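Local atomic coordinates of CBIX (Paracoccus pantotrophus, PDB entry 4CCS), a protein that probably acts as the terminal chelatase of siroheme biosynthesis in denitrifying alpha-proteobacteria, inserting ferrous iron into sirohydrochlorin. Residues L26-V30 with A212-P216; L117-L122 with P148-A152. The contacts are given in a common frame with arbitrary orientation. Numbering follows the deposited sequence.

Contact 1 of 2, residues L26-V30 with A212-P216; sequences LAARV and APQVP
This contact belongs to the two-domain alpha/beta chelatase fold, in which the C-terminal helix 215-226 packs back against helix 16-30 of the N-terminal half. Residues 26-30 are the last turn of helix 16-30, with Val30 N hydrogen-bonded to Leu26 O (3.1 Å). In the other segment, Ala212 to Val215 forms a type I beta turn, closed by the hydrogen bond from Val215 N to Ala212 O (3.2 Å), which leads into helix 215-226. The backbones approach most closely at Val30 and Pro216, whose CA atoms are 4.6 Å apart.

Pro216, with a C-gamma exo pucker, points its ring at helix 16-30 and is the hub of the packing. Arg29 leaves the helix with chi1 m, chi2 t and chi3 p, which brings its guanidinium over Pro216: CG lies over one face, 3.6 Å from Arg29 CZ. No direct hydrogen bond joins the segments. Instead, one water accepts from Arg29 NH1 (3.0 Å) and donates to Ala212 O (2.9 Å), while a second accepts from Arg29 NH2 (2.8 Å) and donates to Pro213 O (3.0 Å).

Beside these water bridges, Leu26 (chi1 t, chi2 p) places CD1 4.2 Å from both Val215 CG1 and Pro216 CG. Val30, which also touches Ile219 and Ile223, takes the t rotamer and sets CG2 4.1 Å from Pro216 CB.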
# COMPACT_ATOMS: atom_id res chain seq x y z
N LEU A 26 10.02 9.14 -0.44
CA LEU A 26 8.72 9.19 0.22
C LEU A 26 8.84 9.85 1.61
O LEU A 26 8.07 10.75 1.91
CB LEU A 26 8.10 7.78 0.35
CG LEU A 26 6.71 7.72 1.03
CD1 LEU A 26 5.64 8.38 0.16
CD2 LEU A 26 6.32 6.28 1.35
N ALA A 27 9.83 9.44 2.42
CA ALA A 27 10.04 10.02 3.75
C ALA A 27 10.35 11.52 3.66
O ALA A 27 9.93 12.26 4.55
CB ALA A 27 11.16 9.29 4.47
N ALA A 28 11.03 11.96 2.57
CA ALA A 28 11.36 13.37 2.33
C ALA A 28 10.10 14.20 2.02
O ALA A 28 10.09 15.40 2.33
CB ALA A 28 12.38 13.50 1.20
N ARG A 29 9.05 13.58 1.46
CA ARG A 29 7.78 14.26 1.18
C ARG A 29 6.95 14.32 2.47
O ARG A 29 6.24 15.31 2.69
CB ARG A 29 7.00 13.58 0.04
CG ARG A 29 7.62 13.79 -1.35
CD ARG A 29 7.21 12.70 -2.32
NE ARG A 29 5.86 12.92 -2.84
CZ ARG A 29 5.01 11.96 -3.19
NH1 ARG A 29 5.35 10.68 -3.05
NH2 ARG A 29 3.80 12.26 -3.66
N VAL A 30 7.06 13.29 3.34
CA VAL A 30 6.39 13.23 4.64
C VAL A 30 6.98 14.30 5.59
O VAL A 30 6.23 15.04 6.24
CB VAL A 30 6.47 11.79 5.25
CG1 VAL A 30 5.99 11.74 6.71
CG2 VAL A 30 5.69 10.77 4.40
N ALA A 212 0.35 7.73 -4.98
CA ALA A 212 -0.58 8.87 -5.06
C ALA A 212 -0.04 10.14 -4.39
O ALA A 212 0.67 10.04 -3.40
CB ALA A 212 -1.94 8.50 -4.47
N PRO A 213 -0.40 11.34 -4.91
CA PRO A 213 0.12 12.59 -4.31
C PRO A 213 -0.30 12.82 -2.87
O PRO A 213 0.44 13.47 -2.13
CB PRO A 213 -0.38 13.70 -5.25
CG PRO A 213 -1.28 13.07 -6.24
CD PRO A 213 -1.03 11.58 -6.23
N GLN A 214 -1.44 12.25 -2.44
CA GLN A 214 -1.93 12.46 -1.07
C GLN A 214 -1.33 11.49 -0.04
O GLN A 214 -1.64 11.64 1.14
CB GLN A 214 -3.46 12.42 -0.99
CG GLN A 214 -4.16 13.42 -1.90
CD GLN A 214 -4.34 12.97 -3.33
OE1 GLN A 214 -3.87 11.90 -3.76
NE2 GLN A 214 -4.98 13.80 -4.15
N VAL A 215 -0.52 10.49 -0.47
CA VAL A 215 0.05 9.52 0.47
C VAL A 215 0.95 10.20 1.55
O VAL A 215 0.76 9.89 2.71
CB VAL A 215 0.76 8.33 -0.24
CG1 VAL A 215 1.58 7.50 0.75
CG2 VAL A 215 -0.26 7.46 -0.98
N PRO A 216 1.90 11.12 1.19
CA PRO A 216 2.71 11.75 2.26
C PRO A 216 1.86 12.41 3.37
O PRO A 216 2.15 12.20 4.54
CB PRO A 216 3.58 12.75 1.50
CG PRO A 216 3.72 12.15 0.14
CD PRO A 216 2.38 11.53 -0.14
O HOH W 1 3.14 8.72 -2.72
O HOH W 2 3.00 14.81 -2.82

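Contact 2 of 2, residues L117-L122 with P148-A152; sequences LAGTRL and PYAAA
Residues 117-122 begin with a 3-10 turn at Leu117 and Ala118, closed by the hydrogen bond from Thr120 N to Leu117 O (3.1 Å), pass through Gly119 (phi/psi -102/15) and become extended by Arg121. Residues 148-152 leave a 3-10 turn at Pro148 and Tyr149 and run alongside in the same direction. The register sets Ala118 against Ala150 (CA-CA 4.0 Å) and Arg121 against Ala152 (CA-CA 5.2 Å).

Two main-chain hydrogen bonds join the segments: Ala151 N donates to Thr120 O (3.0 Å, 155° at the hydrogen) and Leu122 N to Ala152 O (2.9 Å, 155°). Leu117 O, already an acceptor within its own turn, also receives a CA-H...O contact from Ala150 CA at 3.2 Å. Ala118 O lies 3.1 Å from Ala151 N, but at too poor an angle to bond.

The pairing lies at the beginning of the parallel strands 121-126 and 152-157, which helix 134-146 connects in a beta-alpha-beta crossover of the C-terminal sheet. Strand 121-126 is an inner strand: the backbone of Arg121 hydrogen-bonds to Arg174 and Ile176, and that of Leu122 continues the pairing with Thr154.

Side-chain polar groups find partners just beyond the segments. Thr120 OG1 hydrogen-bonds to Pro116 O, and Arg121 NH1 to Thr154 OG1, with Arg121 CD resting 3.7 Å from Ala152 CB. Leu122 (chi1 m, chi2 t) meets Ala150 through CD1 and CB at 3.5 Å, and Leu117 CD2 lies 4.2 Å from Tyr149 CB. Ala152 N is buried without a polar partner.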
# COMPACT_ATOMS: atom_id res chain seq x y z
N LEU A 117 -19.17 7.75 -12.76
CA LEU A 117 -18.71 6.79 -11.76
C LEU A 117 -19.75 5.70 -11.47
O LEU A 117 -19.39 4.53 -11.37
CB LEU A 117 -18.22 7.50 -10.49
CG LEU A 117 -17.41 6.67 -9.49
CD1 LEU A 117 -16.24 5.96 -10.16
CD2 LEU A 117 -16.90 7.55 -8.35
N ALA A 118 -21.06 6.08 -11.43
CA ALA A 118 -22.15 5.14 -11.17
C ALA A 118 -22.29 4.06 -12.26
O ALA A 118 -22.79 2.98 -11.97
CB ALA A 118 -23.47 5.89 -11.00
N GLY A 119 -21.82 4.34 -13.48
CA GLY A 119 -21.88 3.41 -14.61
C GLY A 119 -20.52 2.72 -14.88
O GLY A 119 -20.34 2.14 -15.94
N THR A 120 -19.56 2.80 -13.93
CA THR A 120 -18.22 2.21 -14.07
C THR A 120 -18.05 1.04 -13.10
O THR A 120 -18.43 1.13 -11.93
CB THR A 120 -17.13 3.30 -13.89
OG1 THR A 120 -17.38 4.37 -14.80
CG2 THR A 120 -15.71 2.78 -14.14
N ARG A 121 -17.44 -0.06 -13.59
CA ARG A 121 -17.17 -1.26 -12.83
C ARG A 121 -15.76 -1.11 -12.21
O ARG A 121 -14.83 -0.70 -12.90
CB ARG A 121 -17.24 -2.48 -13.78
CG ARG A 121 -16.92 -3.83 -13.19
CD ARG A 121 -17.98 -4.32 -12.22
NE ARG A 121 -17.91 -5.77 -12.01
CZ ARG A 121 -17.00 -6.36 -11.23
NH1 ARG A 121 -16.07 -5.64 -10.61
NH2 ARG A 121 -16.99 -7.68 -11.11
N LEU A 122 -15.62 -1.44 -10.91
CA LEU A 122 -14.35 -1.31 -10.20
C LEU A 122 -13.69 -2.62 -9.84
O LEU A 122 -14.36 -3.54 -9.40
CB LEU A 122 -14.51 -0.44 -8.94
CG LEU A 122 -15.12 0.95 -9.18
CD1 LEU A 122 -15.24 1.70 -7.87
CD2 LEU A 122 -14.30 1.75 -10.21
N PRO A 148 -20.70 1.56 -3.24
CA PRO A 148 -21.90 2.43 -3.25
C PRO A 148 -21.80 3.61 -4.22
O PRO A 148 -22.84 4.17 -4.59
CB PRO A 148 -21.97 2.93 -1.80
CG PRO A 148 -21.37 1.86 -1.01
CD PRO A 148 -20.19 1.43 -1.86
N TYR A 149 -20.58 3.97 -4.65
CA TYR A 149 -20.36 5.09 -5.56
C TYR A 149 -20.27 4.69 -7.03
O TYR A 149 -20.28 5.56 -7.90
CB TYR A 149 -19.12 5.89 -5.13
CG TYR A 149 -19.16 6.29 -3.67
CD1 TYR A 149 -19.86 7.42 -3.26
CD2 TYR A 149 -18.51 5.53 -2.70
CE1 TYR A 149 -19.92 7.79 -1.91
CE2 TYR A 149 -18.57 5.88 -1.35
CZ TYR A 149 -19.25 7.02 -0.97
OH TYR A 149 -19.29 7.38 0.36
N ALA A 150 -20.19 3.39 -7.31
CA ALA A 150 -20.01 2.87 -8.66
C ALA A 150 -21.04 1.83 -9.07
O ALA A 150 -22.00 1.60 -8.32
CB ALA A 150 -18.61 2.29 -8.77
N ALA A 151 -20.86 1.20 -10.25
CA ALA A 151 -21.76 0.15 -10.74
C ALA A 151 -21.62 -1.11 -9.88
O ALA A 151 -22.63 -1.72 -9.52
CB ALA A 151 -21.46 -0.18 -12.20
N ALA A 152 -20.37 -1.45 -9.50
CA ALA A 152 -20.01 -2.59 -8.65
C ALA A 152 -18.51 -2.52 -8.34
O ALA A 152 -17.78 -1.81 -9.03
CB ALA A 152 -20.32 -3.90 -9.37

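How the contacts relate
Contact 1 brings together distant parts of the chain, whereas contact 2 is local to the C-terminal half; its segments, 117-122 and 148-152, both fall in the sequence between 26-30 and 212-216. The centres lie 28 Å apart and the nearest atoms about 14 Å, so the two do not touch. Helix 98-113 links them: Ala212 and Val215 of contact 1 rest on Leu101, while Leu117 and Leu122 of contact 2 rest on Ile106. Each half holds a four-stranded parallel sheet of 2-1-3-4 order, consistent with two related halves, as in other chelatases of this clan. Contact 2 lies at the beginning of a strand pairing in the second sheet, and contact 1 ties the chain's end to the first half.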